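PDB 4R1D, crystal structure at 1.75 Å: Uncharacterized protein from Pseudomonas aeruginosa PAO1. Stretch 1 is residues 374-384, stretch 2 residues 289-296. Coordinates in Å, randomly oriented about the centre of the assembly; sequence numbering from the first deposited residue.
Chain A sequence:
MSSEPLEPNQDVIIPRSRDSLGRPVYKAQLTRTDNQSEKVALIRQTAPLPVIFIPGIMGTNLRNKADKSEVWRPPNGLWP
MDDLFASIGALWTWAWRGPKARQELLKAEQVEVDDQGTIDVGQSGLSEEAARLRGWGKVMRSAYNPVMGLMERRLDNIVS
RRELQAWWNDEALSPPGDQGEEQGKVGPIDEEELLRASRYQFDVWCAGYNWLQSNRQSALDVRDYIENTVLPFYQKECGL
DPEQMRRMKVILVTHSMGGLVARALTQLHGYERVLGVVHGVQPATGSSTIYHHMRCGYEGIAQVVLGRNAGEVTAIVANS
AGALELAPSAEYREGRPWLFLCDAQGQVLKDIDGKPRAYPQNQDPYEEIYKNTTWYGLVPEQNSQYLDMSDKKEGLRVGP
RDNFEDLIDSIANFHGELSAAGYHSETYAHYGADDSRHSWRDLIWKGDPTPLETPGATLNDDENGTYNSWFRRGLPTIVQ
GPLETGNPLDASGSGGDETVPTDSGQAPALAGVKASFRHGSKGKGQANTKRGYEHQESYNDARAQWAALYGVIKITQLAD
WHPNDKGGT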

# COMPACT_ATOMS: atom_id res chain seq x y z
N THR A 374 -5.94 -25.67 6.29
CA THR A 374 -5.08 -26.84 6.10
C THR A 374 -3.77 -26.42 5.44
O THR A 374 -3.61 -25.27 5.03
CB THR A 374 -5.76 -27.93 5.24
OG1 THR A 374 -5.82 -27.50 3.88
CG2 THR A 374 -7.16 -28.23 5.74
N TRP A 375 -2.84 -27.36 5.32
CA TRP A 375 -1.52 -27.06 4.79
C TRP A 375 -1.50 -26.33 3.43
O TRP A 375 -0.54 -25.63 3.14
CB TRP A 375 -0.66 -28.32 4.69
CG TRP A 375 -1.07 -29.26 3.60
CD1 TRP A 375 -2.02 -30.23 3.68
CD2 TRP A 375 -0.55 -29.30 2.27
NE1 TRP A 375 -2.12 -30.89 2.47
CE2 TRP A 375 -1.22 -30.34 1.59
CE3 TRP A 375 0.43 -28.56 1.58
CZ2 TRP A 375 -0.96 -30.65 0.26
CZ3 TRP A 375 0.70 -28.89 0.26
CH2 TRP A 375 0.00 -29.92 -0.39
N TYR A 376 -2.53 -26.51 2.60
CA TYR A 376 -2.50 -25.90 1.28
C TYR A 376 -3.30 -24.61 1.21
O TYR A 376 -3.43 -24.02 0.15
CB TYR A 376 -2.92 -26.88 0.16
CG TYR A 376 -4.37 -27.34 0.20
CD1 TYR A 376 -5.37 -26.63 -0.45
CD2 TYR A 376 -4.73 -28.49 0.90
CE1 TYR A 376 -6.70 -27.05 -0.41
CE2 TYR A 376 -6.05 -28.91 0.95
CZ TYR A 376 -7.03 -28.19 0.30
OH TYR A 376 -8.34 -28.62 0.35
N GLY A 377 -3.81 -24.17 2.36
CA GLY A 377 -4.59 -22.94 2.42
C GLY A 377 -3.71 -21.71 2.28
O GLY A 377 -2.49 -21.81 2.37
N LEU A 378 -4.33 -20.56 2.04
CA LEU A 378 -3.58 -19.32 1.86
C LEU A 378 -2.84 -18.93 3.13
O LEU A 378 -1.68 -18.50 3.08
CB LEU A 378 -4.54 -18.20 1.48
CG LEU A 378 -3.86 -16.89 1.11
CD1 LEU A 378 -3.05 -17.06 -0.17
CD2 LEU A 378 -4.94 -15.81 0.92
N VAL A 379 -3.52 -19.06 4.26
CA VAL A 379 -2.91 -18.89 5.57
C VAL A 379 -3.13 -20.15 6.40
O VAL A 379 -4.06 -20.23 7.21
CB VAL A 379 -3.47 -17.67 6.31
CG1 VAL A 379 -2.68 -17.44 7.60
CG2 VAL A 379 -3.39 -16.45 5.41
N PRO A 380 -2.27 -21.16 6.19
CA PRO A 380 -2.37 -22.39 6.98
C PRO A 380 -2.23 -22.08 8.46
O PRO A 380 -1.77 -20.99 8.85
CB PRO A 380 -1.17 -23.21 6.49
CG PRO A 380 -0.21 -22.20 5.93
CD PRO A 380 -1.08 -21.13 5.33
N GLU A 381 -2.64 -23.02 9.28
CA GLU A 381 -2.59 -22.84 10.72
C GLU A 381 -1.20 -22.41 11.19
O GLU A 381 -1.07 -21.58 12.09
CB GLU A 381 -3.01 -24.15 11.41
CG GLU A 381 -3.41 -23.96 12.86
CD GLU A 381 -4.61 -23.03 13.00
OE1 GLU A 381 -5.72 -23.44 12.60
OE2 GLU A 381 -4.44 -21.89 13.49
N GLN A 382 -0.17 -22.95 10.56
CA GLN A 382 1.20 -22.62 10.95
C GLN A 382 1.47 -21.12 10.82
O GLN A 382 2.42 -20.62 11.43
CB GLN A 382 2.22 -23.39 10.10
CG GLN A 382 2.13 -23.07 8.61
CD GLN A 382 3.39 -23.44 7.86
OE1 GLN A 382 3.66 -24.61 7.61
NE2 GLN A 382 4.18 -22.43 7.51
N ASN A 383 0.66 -20.43 10.03
CA ASN A 383 0.91 -19.01 9.74
C ASN A 383 -0.07 -18.06 10.42
O ASN A 383 -0.02 -16.84 10.20
CB ASN A 383 0.94 -18.75 8.23
CG ASN A 383 2.20 -19.30 7.56
OD1 ASN A 383 3.14 -19.72 8.25
ND2 ASN A 383 2.22 -19.31 6.23
N SER A 384 -0.97 -18.61 11.24
CA SER A 384 -1.93 -17.80 11.98
C SER A 384 -1.24 -16.79 12.89
O SER A 384 -1.76 -15.69 13.13
CB SER A 384 -2.85 -18.69 12.83
OG SER A 384 -3.48 -19.68 12.04
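Stretch 2, residues 289-296: TIYHHMRC

Three consecutive backbone carbonyls of the loop, those of Trp 375, Tyr 376 and Gly 377, are all claimed by side chains of one helix. Residues 289-296 form this helix. The facing stretch has no regular helix or strand; it begins with a type I turn from Thr 374 to Gly 377, closed by Gly 377 N to Thr 374 O at 2.9 Å. The backbones come nearest at Leu 378 and Tyr 291, whose CA atoms are 6.2 Å apart. Tyr 291 meets Tyr 376 to Leu 378 and Met 294 meets Leu 378 and Val 379, whereas Arg 295 spans Trp 375 to Pro 380, so the two chains do not pair residue by residue.

Tyr 291 and Arg 295, one helical turn apart, have CA-to-CB bonds that point sideways to the loop, yet the ends of their side chains come nearer and reach the turn. Tyr 291 OH donates to Tyr 376 O at 2.6 Å, with the carbonyl oxygen near the plane of the phenol ring. Arg 295 NH1 donates to Trp 375 O at 2.8 Å (151°) and, weakly, to Gly 377 O, also at 2.8 Å (128°); Arg 295 NH2 adds a weak bond to Trp 375 O at 3.1 Å. Both acceptors lie at the edge of the guanidinium, leaving one of its faces to Pro 380, whose CG is 3.5 Å from Arg 295 CZ.

Leu 378 makes two of the three apolar side-chain contacts. Its CA-to-CB bond points away from the helix, but the end of the side chain comes nearer, with Leu 378 CD1 3.8 Å from Tyr 291 CD2 and Leu 378 CD2 3.7 Å from Met 294 SD. Val 379 CG2 extends this patch to Met 294 CE at 3.9 Å.

Two waters extend the contact to Asn 383. Asn 383 ND2 donates to one water at 2.9 Å, which in turn donates to Leu 378 O at 2.8 Å and weakly to Met 294 O at 3.4 Å; a second water accepts from both Asn 383 ND2 and Arg 295 NE.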

# COMPACT_ATOMS: atom_id res chain seq x y z
N THR A 289 -0.24 -15.09 -8.21
CA THR A 289 1.03 -14.77 -7.55
C THR A 289 0.85 -14.47 -6.07
O THR A 289 1.76 -14.70 -5.29
CB THR A 289 1.81 -13.61 -8.23
OG1 THR A 289 1.07 -12.38 -8.08
CG2 THR A 289 2.09 -13.91 -9.70
N ILE A 290 -0.31 -13.96 -5.67
CA ILE A 290 -0.51 -13.61 -4.26
C ILE A 290 -0.37 -14.84 -3.37
O ILE A 290 0.11 -14.76 -2.24
CB ILE A 290 -1.88 -12.90 -3.99
CG1 ILE A 290 -1.91 -12.33 -2.56
CG2 ILE A 290 -3.04 -13.86 -4.18
CD1 ILE A 290 -3.25 -11.71 -2.19
N TYR A 291 -0.77 -16.00 -3.90
CA TYR A 291 -0.59 -17.23 -3.15
C TYR A 291 0.90 -17.56 -3.00
O TYR A 291 1.36 -17.90 -1.93
CB TYR A 291 -1.34 -18.38 -3.83
CG TYR A 291 -1.33 -19.67 -3.06
CD1 TYR A 291 -0.21 -20.50 -3.09
CD2 TYR A 291 -2.44 -20.08 -2.34
CE1 TYR A 291 -0.19 -21.69 -2.41
CE2 TYR A 291 -2.43 -21.28 -1.64
CZ TYR A 291 -1.30 -22.08 -1.69
OH TYR A 291 -1.25 -23.28 -1.00
N HIS A 292 1.65 -17.46 -4.09
CA HIS A 292 3.09 -17.72 -4.00
C HIS A 292 3.71 -16.83 -2.93
O HIS A 292 4.43 -17.30 -2.05
CB HIS A 292 3.80 -17.44 -5.32
CG HIS A 292 5.29 -17.44 -5.20
ND1 HIS A 292 5.99 -16.33 -4.78
CD2 HIS A 292 6.20 -18.42 -5.37
CE1 HIS A 292 7.28 -16.62 -4.73
NE2 HIS A 292 7.44 -17.89 -5.08
N HIS A 293 3.43 -15.53 -3.01
CA HIS A 293 4.08 -14.57 -2.13
C HIS A 293 3.73 -14.78 -0.66
O HIS A 293 4.60 -14.69 0.20
CB HIS A 293 3.80 -13.14 -2.60
CG HIS A 293 4.24 -12.90 -4.00
ND1 HIS A 293 3.76 -11.87 -4.78
CD2 HIS A 293 5.12 -13.58 -4.79
CE1 HIS A 293 4.32 -11.91 -5.97
NE2 HIS A 293 5.15 -12.94 -6.00
N MET A 294 2.46 -15.06 -0.38
CA MET A 294 2.02 -15.28 0.98
C MET A 294 2.56 -16.58 1.57
O MET A 294 2.74 -16.68 2.78
CB MET A 294 0.49 -15.24 1.09
CG MET A 294 -0.08 -13.84 0.86
SD MET A 294 -1.86 -13.76 1.14
CE MET A 294 -1.86 -13.85 2.94
N ARG A 295 2.82 -17.57 0.72
CA ARG A 295 3.34 -18.84 1.24
C ARG A 295 4.87 -18.94 1.19
O ARG A 295 5.46 -19.73 1.93
CB ARG A 295 2.69 -20.04 0.52
CG ARG A 295 1.19 -20.21 0.79
CD ARG A 295 0.92 -20.38 2.26
NE ARG A 295 1.66 -21.51 2.81
CZ ARG A 295 1.21 -22.77 2.82
NH1 ARG A 295 0.02 -23.05 2.31
NH2 ARG A 295 1.94 -23.74 3.36
N CYS A 296 5.53 -18.14 0.34
CA CYS A 296 6.97 -18.30 0.10
C CYS A 296 7.82 -17.04 0.27
O CYS A 296 9.05 -17.13 0.23
CB CYS A 296 7.24 -18.81 -1.32
SG CYS A 296 6.35 -20.30 -1.80
O HOH W 1 0.26 -17.58 4.91
O HOH W 2 4.10 -20.89 4.22